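PDB 5YS9: acyl-coenzyme A oxidase 3 from Yarrowia lipolytica, which catalyses the FAD-dependent oxidation of acyl-CoA to trans-2-enoyl-CoA with release of hydrogen peroxide, in peroxisomal fatty acid beta-oxidation. Local coordinates for residues Phe414-Cys419 with Gly456-Leu461; Gly304-Met309 with Glu403-Ser408; Thr308-Ser313 with Met367-Ser372; Leu356-Phe361 with Ala420-Gln425. All coordinates share one frame; numbering follows the deposited sequence.

Overall arrangement
All four contacts join helices of the C-alpha1 domain. Helix 391-428 serves three of them: contact 2 in its first half, contact 1 further on, contact 4 nearest its end. Helix 300-330 carries contacts 2 and 3, which share T308 and M309, with about 8 Å between centres; helix 349-385 carries contacts 3 and 4, about 16 Å between centres. Helix 458-477 enters only in contact 1, its centre about 12 Å from that of contact 2. Contacts 2 and 4 lie farthest apart, about 22 Å between centres. Along the chain contacts 2 and 3 close before contact 1 opens, and contact 4 alternates with the segments of all three. The helices form one bundle, and contact 1 brings it to the FAD.

Contact 1: Phe414-Cys419 with Gly456-Leu461; sequences FTTWTC and GDNNVL. With FAD (flavin-adenine dinucleotide), chain C.
T416 and W417, within helix 391-428, face N458 and N459 in the first turn of helix 458-477; both helices belong to the C-alpha1 helical bundle of acyl-CoA oxidases. D457 is the N-cap of the second helix, its OD2 accepting from V460 N at 3.0 Å through the anti lone pair and weakly from N459 N. With CG beside its backbone N (chi1 -82°), N458 stands its amide nearly upright over the indole of W417, ND2 toward the ring, the planes 84° apart. N458 ND2 stands 3.4 Å above the centre of the W417 ring, and N458 CB makes a CH-pi contact 3.7 Å from the centroid of its six-membered ring. N459 comes to the rim instead, ND2 3.6 Å from W417 CZ2. N458 ND2 also lies 2.9 Å from T416 OG1, a hydroxyl bonded to K412 O, while K412 NZ bonds N458 OD1. W417 NE1 bonds Q428 OE1 of the second subunit. Putting an alanine at W417 would probably cost that inter-subunit bond and leave N458 ND2 and CB without the ring face beneath them. Beyond the helix cap, the FAD ribose hydroxyl O2B donates to D457 OD2 at 2.7 Å.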
# COMPACT_ATOMS: atom_id res chain seq x y z
N PHE A 414 6.52 2.85 -13.36
CA PHE A 414 7.10 1.79 -12.53
C PHE A 414 7.94 2.25 -11.34
O PHE A 414 7.94 1.58 -10.31
CB PHE A 414 7.84 0.76 -13.41
CG PHE A 414 6.88 -0.12 -14.17
CD1 PHE A 414 6.19 -1.13 -13.51
CD2 PHE A 414 6.61 0.11 -15.53
CE1 PHE A 414 5.28 -1.93 -14.19
CE2 PHE A 414 5.69 -0.68 -16.22
CZ PHE A 414 5.01 -1.70 -15.55
N THR A 415 8.65 3.37 -11.49
CA THR A 415 9.42 3.90 -10.40
C THR A 415 8.48 4.52 -9.35
O THR A 415 8.75 4.48 -8.17
CB THR A 415 10.56 4.90 -10.83
OG1 THR A 415 10.04 6.08 -11.47
CG2 THR A 415 11.57 4.24 -11.71
N THR A 416 7.36 5.08 -9.77
CA THR A 416 6.41 5.55 -8.78
C THR A 416 5.76 4.39 -8.03
O THR A 416 5.78 4.40 -6.80
CB THR A 416 5.41 6.59 -9.31
OG1 THR A 416 4.64 6.07 -10.40
CG2 THR A 416 6.17 7.81 -9.72
N TRP A 417 5.26 3.39 -8.74
CA TRP A 417 4.75 2.18 -8.08
C TRP A 417 5.79 1.49 -7.18
O TRP A 417 5.46 1.04 -6.08
CB TRP A 417 4.24 1.15 -9.08
CG TRP A 417 2.85 1.31 -9.57
CD1 TRP A 417 1.73 1.76 -8.87
CD2 TRP A 417 2.40 0.99 -10.87
NE1 TRP A 417 0.63 1.74 -9.68
CE2 TRP A 417 1.00 1.24 -10.91
CE3 TRP A 417 3.03 0.50 -12.02
CZ2 TRP A 417 0.24 1.02 -12.06
CZ3 TRP A 417 2.25 0.27 -13.16
CH2 TRP A 417 0.88 0.54 -13.17
N THR A 418 7.01 1.38 -7.67
CA THR A 418 8.06 0.76 -6.92
C THR A 418 8.35 1.53 -5.62
O THR A 418 8.50 0.89 -4.58
CB THR A 418 9.33 0.58 -7.77
OG1 THR A 418 9.06 -0.41 -8.77
CG2 THR A 418 10.47 0.05 -6.91
N CYS A 419 8.40 2.86 -5.67
CA CYS A 419 8.59 3.66 -4.49
C CYS A 419 7.49 3.36 -3.45
O CYS A 419 7.78 3.22 -2.26
CB CYS A 419 8.70 5.19 -4.81
SG CYS A 419 8.85 6.25 -3.32
N GLY A 456 -0.35 11.77 -15.15
CA GLY A 456 -0.57 10.63 -16.00
C GLY A 456 -0.82 9.41 -15.18
O GLY A 456 0.04 8.98 -14.45
N ASP A 457 -2.00 8.82 -15.32
CA ASP A 457 -2.32 7.63 -14.57
C ASP A 457 -1.36 6.55 -14.98
O ASP A 457 -1.12 6.35 -16.15
CB ASP A 457 -3.75 7.19 -14.87
CG ASP A 457 -4.10 5.89 -14.24
OD1 ASP A 457 -4.47 5.88 -13.07
OD2 ASP A 457 -4.03 4.87 -14.92
N ASN A 458 -0.82 5.83 -14.02
CA ASN A 458 0.22 4.86 -14.31
C ASN A 458 -0.22 3.78 -15.32
O ASN A 458 0.57 3.43 -16.24
CB ASN A 458 0.71 4.20 -13.03
CG ASN A 458 1.73 5.05 -12.32
OD1 ASN A 458 1.88 6.25 -12.62
ND2 ASN A 458 2.48 4.41 -11.41
N ASN A 459 -1.45 3.29 -15.16
CA ASN A 459 -1.99 2.24 -16.00
C ASN A 459 -2.23 2.78 -17.40
O ASN A 459 -1.95 2.09 -18.38
CB ASN A 459 -3.28 1.61 -15.41
CG ASN A 459 -2.98 0.67 -14.25
OD1 ASN A 459 -2.48 -0.43 -14.48
ND2 ASN A 459 -3.21 1.11 -13.02
N VAL A 460 -2.72 4.02 -17.48
CA VAL A 460 -2.94 4.64 -18.78
C VAL A 460 -1.60 4.91 -19.47
O VAL A 460 -1.52 4.70 -20.67
CB VAL A 460 -3.80 5.92 -18.69
CG1 VAL A 460 -3.77 6.70 -20.00
CG2 VAL A 460 -5.25 5.54 -18.35
N LEU A 461 -0.58 5.36 -18.75
CA LEU A 461 0.75 5.53 -19.37
C LEU A 461 1.32 4.19 -19.88
O LEU A 461 1.86 4.15 -20.99
CB LEU A 461 1.75 6.17 -18.41
CG LEU A 461 1.46 7.60 -17.97
CD1 LEU A 461 2.43 8.03 -16.87
CD2 LEU A 461 1.53 8.58 -19.13
PA FAD C . -9.42 8.73 -15.03
O1A FAD C . -10.88 8.80 -15.25
O2A FAD C . -8.48 9.20 -16.08
O5B FAD C . -9.09 7.21 -14.79
C5B FAD C . -9.72 6.51 -13.72
C4B FAD C . -9.33 5.04 -13.73
O4B FAD C . -9.74 4.46 -14.97
C3B FAD C . -7.84 4.88 -13.64
O3B FAD C . -7.54 3.77 -12.82
C2B FAD C . -7.41 4.53 -15.03
O2B FAD C . -6.36 3.59 -14.97
C1B FAD C . -8.63 3.93 -15.67
N9A FAD C . -8.62 4.31 -17.10
C8A FAD C . -8.81 5.53 -17.61
N7A FAD C . -8.70 5.51 -18.95
C5A FAD C . -8.42 4.26 -19.31
C6A FAD C . -8.17 3.54 -20.57
N6A FAD C . -8.20 4.18 -21.75
N1A FAD C . -7.91 2.23 -20.49
C2A FAD C . -7.88 1.58 -19.33
N3A FAD C . -8.09 2.16 -18.15
C4A FAD C . -8.36 3.47 -18.08
N1 FAD C . -5.33 18.19 -11.67
C2 FAD C . -5.06 19.45 -12.02
O2 FAD C . -5.32 19.82 -13.16
N3 FAD C . -4.52 20.34 -11.20
C4 FAD C . -4.21 20.03 -9.96
O4 FAD C . -3.72 20.88 -9.23
C4X FAD C . -4.46 18.67 -9.49
N5 FAD C . -4.17 18.31 -8.25
C5X FAD C . -4.43 17.07 -7.84
C6 FAD C . -4.12 16.74 -6.54
C7 FAD C . -4.36 15.48 -6.07
C7M FAD C . -3.99 15.16 -4.66
C8 FAD C . -4.96 14.47 -6.97
C8M FAD C . -5.23 13.08 -6.49
C9 FAD C . -5.27 14.79 -8.28
C9A FAD C . -5.02 16.06 -8.75
N10 FAD C . -5.33 16.42 -10.07
C10 FAD C . -5.06 17.73 -10.44
C1' FAD C . -5.95 15.48 -11.00
C2' FAD C . -5.05 14.39 -11.57
O2' FAD C . -4.17 15.00 -12.50
C3' FAD C . -5.93 13.35 -12.25
O3' FAD C . -6.67 12.72 -11.22
C4' FAD C . -5.26 12.24 -13.06
O4' FAD C . -4.33 12.74 -14.01
C5' FAD C . -6.28 11.47 -13.86
O5' FAD C . -7.16 10.79 -13.00
P FAD C . -8.73 10.81 -13.21
O1P FAD C . -9.33 11.10 -11.89
O2P FAD C . -9.03 11.66 -14.39
O3P FAD C . -9.04 9.31 -13.58

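Contact 2: Gly304-Met309 with Glu403-Ser408; sequences GGRVTM and ELFASS
R306 of helix 300-330 reaches across to F405 and S408 of helix 391-428, and its guanidinium lies almost flat against the F405 ring, the two planes only 4° apart. The overlap is offset: R306 NH1 sits 3.2 Å above the ring plane toward its rim, nearest to CE1, while R306 CZ is 3.6 Å from F405 CE1. The arginine chain is extended from CG to NE, which carries the charged group out to the ring. Although the CB of F405 does not point at the other helix, its CG stands anti to the backbone N (chi1 -176°), and this swings the ring back toward R306; the ring also touches L302 and I303 on the arginine's own helix.

Among polar atoms there is a doubtful approach of 3.1 Å between R306 NH1 and F405 O.

The rest is van der Waals packing of the arginine stem on S408. R306 CD approaches S408 CB to 3.5 Å, and R306 CB is 3.7 Å from S408 OG; here the backbones are nearest, with R306 CA and S408 CA 6.2 Å apart. A409 and L461 also pack on the R306 side chain, the latter from helix 458-477. Replacing R306 with an alanine would probably uncover this face of the F405 ring and open a gap beside S408.

In this part of the C-alpha1 helical bundle one long side chain thus supplies both surfaces, methylenes for the serine and a flat cation stacked parallel and offset on the ring, a placement of charge that may be eased by the ring's pi electrons.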
# COMPACT_ATOMS: atom_id res chain seq x y z
N GLY A 304 11.18 16.35 -18.85
CA GLY A 304 11.68 16.90 -17.62
C GLY A 304 10.77 16.60 -16.46
O GLY A 304 11.23 16.35 -15.37
N GLY A 305 9.47 16.66 -16.69
CA GLY A 305 8.49 16.36 -15.67
C GLY A 305 8.56 14.91 -15.26
O GLY A 305 8.46 14.59 -14.09
N ARG A 306 8.73 14.04 -16.22
CA ARG A 306 8.90 12.62 -15.91
C ARG A 306 10.24 12.26 -15.25
O ARG A 306 10.27 11.41 -14.36
CB ARG A 306 8.65 11.79 -17.15
CG ARG A 306 7.19 11.83 -17.49
CD ARG A 306 6.89 11.15 -18.78
NE ARG A 306 5.50 11.27 -19.18
CZ ARG A 306 5.06 10.89 -20.37
NH1 ARG A 306 5.91 10.36 -21.25
NH2 ARG A 306 3.78 11.04 -20.71
N VAL A 307 11.33 12.89 -15.67
CA VAL A 307 12.65 12.62 -15.09
C VAL A 307 12.65 13.04 -13.62
O VAL A 307 13.24 12.33 -12.78
CB VAL A 307 13.79 13.34 -15.86
CG1 VAL A 307 15.13 13.17 -15.14
CG2 VAL A 307 13.92 12.84 -17.30
N THR A 308 12.01 14.18 -13.34
CA THR A 308 11.81 14.68 -11.98
C THR A 308 11.11 13.66 -11.06
O THR A 308 11.52 13.46 -9.92
CB THR A 308 11.06 16.04 -11.96
OG1 THR A 308 11.94 17.05 -12.46
CG2 THR A 308 10.65 16.48 -10.53
N MET A 309 10.10 12.99 -11.59
CA MET A 309 9.34 12.02 -10.81
C MET A 309 10.08 10.70 -10.58
O MET A 309 9.87 9.97 -9.55
CB MET A 309 8.03 11.75 -11.51
CG MET A 309 7.24 13.02 -11.73
SD MET A 309 5.52 12.65 -11.99
CE MET A 309 5.04 12.36 -10.31
N GLU A 403 11.58 8.44 -28.72
CA GLU A 403 11.59 7.20 -27.94
C GLU A 403 11.96 7.44 -26.48
O GLU A 403 11.47 6.73 -25.60
CB GLU A 403 12.47 6.13 -28.60
CG GLU A 403 12.00 5.69 -30.00
CD GLU A 403 10.69 4.89 -30.06
OE1 GLU A 403 10.04 4.64 -29.01
OE2 GLU A 403 10.29 4.53 -31.19
N LEU A 404 12.77 8.47 -26.25
CA LEU A 404 12.96 9.07 -24.92
C LEU A 404 11.64 9.53 -24.27
O LEU A 404 11.45 9.13 -23.16
CB LEU A 404 13.98 10.20 -24.92
CG LEU A 404 15.34 9.94 -24.26
CD1 LEU A 404 15.24 9.89 -22.74
CD2 LEU A 404 16.00 8.66 -24.77
N PHE A 405 10.79 10.26 -24.95
CA PHE A 405 9.55 10.62 -24.33
C PHE A 405 8.78 9.34 -24.02
O PHE A 405 8.27 9.18 -22.93
CB PHE A 405 8.77 11.54 -25.27
CG PHE A 405 7.51 12.07 -24.68
CD1 PHE A 405 7.51 12.65 -23.43
CD2 PHE A 405 6.32 11.97 -25.37
CE1 PHE A 405 6.34 13.13 -22.88
CE2 PHE A 405 5.15 12.45 -24.82
CZ PHE A 405 5.16 13.03 -23.58
N ALA A 406 8.75 8.41 -24.95
CA ALA A 406 7.98 7.19 -24.77
C ALA A 406 8.44 6.30 -23.63
O ALA A 406 7.64 5.79 -22.87
CB ALA A 406 7.95 6.41 -26.07
N SER A 407 9.74 6.13 -23.52
CA SER A 407 10.37 5.34 -22.48
C SER A 407 10.16 5.97 -21.13
O SER A 407 10.18 5.33 -20.11
CB SER A 407 11.85 5.20 -22.77
OG SER A 407 12.13 3.88 -23.16
N SER A 408 9.97 7.28 -21.17
CA SER A 408 9.71 8.09 -20.02
C SER A 408 8.45 7.68 -19.32
O SER A 408 8.38 7.67 -18.12
CB SER A 408 9.50 9.52 -20.48
OG SER A 408 10.50 10.34 -19.97

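Contact 3: Thr308-Ser313 with Met367-Ser372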
# COMPACT_ATOMS: atom_id res chain seq x y z
N THR A 308 12.01 14.18 -13.34
CA THR A 308 11.81 14.68 -11.98
C THR A 308 11.11 13.66 -11.06
O THR A 308 11.52 13.46 -9.92
CB THR A 308 11.06 16.04 -11.96
OG1 THR A 308 11.94 17.05 -12.46
CG2 THR A 308 10.65 16.48 -10.53
N MET A 309 10.10 12.99 -11.59
CA MET A 309 9.34 12.02 -10.81
C MET A 309 10.08 10.70 -10.58
O MET A 309 9.87 9.97 -9.55
CB MET A 309 8.03 11.75 -11.51
CG MET A 309 7.24 13.02 -11.73
SD MET A 309 5.52 12.65 -11.99
CE MET A 309 5.04 12.36 -10.31
N ILE A 310 10.92 10.38 -11.55
CA ILE A 310 11.76 9.20 -11.47
C ILE A 310 12.78 9.44 -10.37
O ILE A 310 12.96 8.57 -9.56
CB ILE A 310 12.46 8.89 -12.81
CG1 ILE A 310 11.41 8.52 -13.85
CG2 ILE A 310 13.41 7.71 -12.65
CD1 ILE A 310 11.88 8.82 -15.25
N ALA A 311 13.42 10.62 -10.39
CA ALA A 311 14.27 11.09 -9.30
C ALA A 311 13.55 11.18 -7.92
O ALA A 311 14.10 10.73 -6.94
CB ALA A 311 14.92 12.42 -9.67
N ASP A 312 12.35 11.75 -7.86
CA ASP A 312 11.54 11.76 -6.62
C ASP A 312 11.40 10.36 -6.04
O ASP A 312 11.39 10.19 -4.83
CB ASP A 312 10.10 12.32 -6.84
CG ASP A 312 10.06 13.83 -7.09
OD1 ASP A 312 11.08 14.50 -6.84
OD2 ASP A 312 9.01 14.37 -7.57
N SER A 313 11.23 9.35 -6.91
CA SER A 313 11.08 7.98 -6.44
C SER A 313 12.35 7.56 -5.70
O SER A 313 12.30 6.84 -4.65
CB SER A 313 10.72 7.02 -7.58
OG SER A 313 9.45 7.34 -8.15
N MET A 367 19.90 5.98 -11.30
CA MET A 367 20.64 5.83 -12.55
C MET A 367 19.75 5.99 -13.79
O MET A 367 20.18 6.55 -14.79
CB MET A 367 21.39 4.48 -12.59
CG MET A 367 22.47 4.31 -11.52
SD MET A 367 23.51 5.77 -11.49
CE MET A 367 22.97 6.71 -10.06
N ALA A 368 18.50 5.54 -13.71
CA ALA A 368 17.58 5.74 -14.82
C ALA A 368 17.12 7.21 -14.99
O ALA A 368 16.95 7.71 -16.09
CB ALA A 368 16.39 4.82 -14.68
N ALA A 369 16.96 7.93 -13.91
CA ALA A 369 16.78 9.37 -13.98
C ALA A 369 17.97 10.10 -14.60
O ALA A 369 17.77 11.07 -15.32
CB ALA A 369 16.52 9.93 -12.58
N ASP A 370 19.17 9.70 -14.24
CA ASP A 370 20.41 10.33 -14.69
C ASP A 370 20.63 9.99 -16.15
O ASP A 370 20.87 10.88 -16.93
CB ASP A 370 21.62 9.90 -13.84
CG ASP A 370 21.65 10.54 -12.42
OD1 ASP A 370 20.75 11.34 -12.05
OD2 ASP A 370 22.59 10.25 -11.65
N GLN A 371 20.53 8.70 -16.51
CA GLN A 371 20.68 8.26 -17.89
C GLN A 371 19.69 8.96 -18.82
O GLN A 371 20.03 9.30 -19.97
CB GLN A 371 20.53 6.76 -17.98
CG GLN A 371 20.70 6.12 -19.38
CD GLN A 371 22.16 5.90 -19.82
OE1 GLN A 371 22.49 4.80 -20.28
NE2 GLN A 371 23.03 6.91 -19.68
N SER A 372 18.48 9.18 -18.33
CA SER A 372 17.46 9.85 -19.14
C SER A 372 17.75 11.32 -19.37
O SER A 372 17.51 11.84 -20.48
CB SER A 372 16.08 9.72 -18.52
OG SER A 372 15.63 8.41 -18.66
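A369 of helix 349-385 packs its methyl against I310 and A311 of helix 300-330, and this small apolar group is the heart of the contact. I310 CG2, the branch anti to the backbone N (chi1 of CG1 -65°), comes 3.8 Å from A369 CB and equally close to A369 N, so the branch touches the backbone of helix 349-385 as well as the A369 methyl. From the next residue, A311 CB meets A369 CB at 4.2 Å, and A311 N lies 3.9 Å from the same A369 methyl. With no bulky group between them the backbones come close: A311 CA and A369 CA are 5.6 Å apart, and the axes of the two short helical segments approach to 8.5 Å.

One shell out, S372 turns its hydroxyl back along its own helix, S372 OG donating to A368 O at 3.0 Å. That carbonyl also takes the backbone N of S372, the two donors arriving from opposite faces of its plane. V307, one residue before T308, fills in beside S372 and A369. I310 is covered further by L411 and T415 of helix 391-428, so it sits where three helices meet. Farther out, D312 forms a salt bridge with R119 and D370 one with K366, while M367 packs on helix 547-573.

The segments run nearly antiparallel, 156° between their directions, and the small alanines allow the close spacing, an arrangement that fits the up-and-down helical bundle of the acyl-CoA oxidase and dehydrogenase fold.

Contact 4: Leu356-Phe361 with Ala420-Gln425; sequences LPLLAF and ANIIDQ
L358 of helix 349-385 meets I422 and Q425 of helix 391-428; the isoleucine side is buried and takes the larger share of the contact, while the glutamine side has few touching atoms. On the isoleucine side L358 CB lies 4.1 Å from I422 CG1, the two chains alongside and pointing opposite ways, and L358 CD2 is 4.2 Å from the same I422 CG1. With chi1 -72° and an extended chi2 (174°), I422 CD1 reaches to 4.0 Å from L358 O. The backbones are nearest at this pair, 6.7 Å between L358 CA and I422 CA. S317 of helix 300-330 also touches I422, so three helices of the C-alpha1 bundle, one of the helical parts of the acyl-CoA oxidase fold, close round this residue. Helix 349-385 is kinked nearby, where P357 and L358 lack the usual backbone bond to the preceding turn. F361, one turn on, turns toward helix 391-428 and makes an edge-to-face ring contact with F589 of helix 579-596.

The looser, partly exposed side rests on L358 CD1, which does come 3.8 Å from Q425 CB, the glutamine running roughly perpendicular to the leucine. Only the methylene part of Q425 is engaged, and its chain bends at chi2 (-74°) beyond that point. Farther round helix 391-428, D424 OD1 forms a salt bridge with R427 and a hydrogen bond with Y445 OH of the second subunit.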
# COMPACT_ATOMS: atom_id res chain seq x y z
N LEU A 356 17.33 -6.05 0.50
CA LEU A 356 18.55 -5.69 -0.27
C LEU A 356 18.30 -5.43 -1.78
O LEU A 356 18.93 -4.54 -2.34
CB LEU A 356 19.67 -6.69 -0.04
CG LEU A 356 20.13 -6.76 1.41
CD1 LEU A 356 21.25 -7.79 1.54
CD2 LEU A 356 20.59 -5.44 2.00
N PRO A 357 17.35 -6.18 -2.40
CA PRO A 357 16.99 -5.91 -3.80
C PRO A 357 16.37 -4.53 -3.98
O PRO A 357 16.61 -3.86 -5.00
CB PRO A 357 15.98 -7.00 -4.13
CG PRO A 357 16.34 -8.12 -3.22
CD PRO A 357 16.76 -7.44 -1.94
N LEU A 358 15.64 -4.09 -2.95
CA LEU A 358 14.96 -2.82 -2.99
C LEU A 358 15.97 -1.71 -2.78
O LEU A 358 15.81 -0.64 -3.35
CB LEU A 358 13.84 -2.79 -1.95
CG LEU A 358 12.79 -3.94 -2.08
CD1 LEU A 358 11.69 -3.91 -1.04
CD2 LEU A 358 12.14 -3.87 -3.44
N LEU A 359 16.99 -1.96 -1.97
CA LEU A 359 18.15 -1.07 -1.87
C LEU A 359 18.80 -0.99 -3.24
O LEU A 359 19.18 0.07 -3.66
CB LEU A 359 19.16 -1.56 -0.81
CG LEU A 359 20.51 -0.83 -0.81
CD1 LEU A 359 20.36 0.56 -0.24
CD2 LEU A 359 21.67 -1.59 -0.12
N ALA A 360 18.95 -2.11 -3.91
CA ALA A 360 19.47 -2.11 -5.26
C ALA A 360 18.55 -1.36 -6.20
O ALA A 360 18.99 -0.59 -7.02
CB ALA A 360 19.70 -3.53 -5.72
N PHE A 361 17.25 -1.57 -6.04
CA PHE A 361 16.26 -0.94 -6.87
C PHE A 361 16.30 0.57 -6.72
O PHE A 361 16.14 1.28 -7.69
CB PHE A 361 14.88 -1.45 -6.47
CG PHE A 361 13.92 -1.56 -7.61
CD1 PHE A 361 13.79 -0.56 -8.53
CD2 PHE A 361 13.13 -2.68 -7.74
CE1 PHE A 361 12.91 -0.66 -9.56
CE2 PHE A 361 12.24 -2.79 -8.76
CZ PHE A 361 12.13 -1.79 -9.68
N ALA A 420 6.25 3.26 -3.91
CA ALA A 420 5.14 2.87 -3.05
C ALA A 420 5.40 1.52 -2.42
O ALA A 420 5.24 1.36 -1.23
CB ALA A 420 3.80 2.89 -3.80
N ASN A 421 5.83 0.56 -3.22
CA ASN A 421 6.01 -0.79 -2.68
C ASN A 421 7.11 -0.82 -1.62
O ASN A 421 7.06 -1.63 -0.71
CB ASN A 421 6.36 -1.78 -3.81
CG ASN A 421 5.26 -1.89 -4.84
OD1 ASN A 421 4.09 -1.68 -4.54
ND2 ASN A 421 5.64 -2.23 -6.08
N ILE A 422 8.14 0.02 -1.80
CA ILE A 422 9.30 0.05 -0.92
C ILE A 422 8.92 0.64 0.43
O ILE A 422 9.26 0.11 1.49
CB ILE A 422 10.47 0.87 -1.53
CG1 ILE A 422 11.11 0.12 -2.72
CG2 ILE A 422 11.53 1.18 -0.46
CD1 ILE A 422 12.18 0.92 -3.45
N ILE A 423 8.21 1.77 0.37
CA ILE A 423 7.66 2.36 1.58
C ILE A 423 6.87 1.27 2.32
O ILE A 423 7.11 1.03 3.52
CB ILE A 423 6.77 3.58 1.30
CG1 ILE A 423 7.58 4.74 0.68
CG2 ILE A 423 6.14 4.09 2.60
CD1 ILE A 423 6.71 5.78 -0.04
N ASP A 424 5.99 0.57 1.60
CA ASP A 424 5.13 -0.40 2.20
C ASP A 424 5.91 -1.58 2.76
O ASP A 424 5.65 -2.00 3.87
CB ASP A 424 4.09 -0.92 1.22
CG ASP A 424 2.99 -1.67 1.92
OD1 ASP A 424 2.21 -1.01 2.60
OD2 ASP A 424 2.91 -2.90 1.84
N GLN A 425 6.82 -2.12 1.97
CA GLN A 425 7.69 -3.24 2.38
C GLN A 425 8.62 -2.90 3.52
O GLN A 425 8.77 -3.70 4.42
CB GLN A 425 8.57 -3.70 1.20
CG GLN A 425 7.84 -4.58 0.20
CD GLN A 425 7.61 -5.97 0.73
OE1 GLN A 425 6.61 -6.58 0.40
NE2 GLN A 425 8.55 -6.49 1.54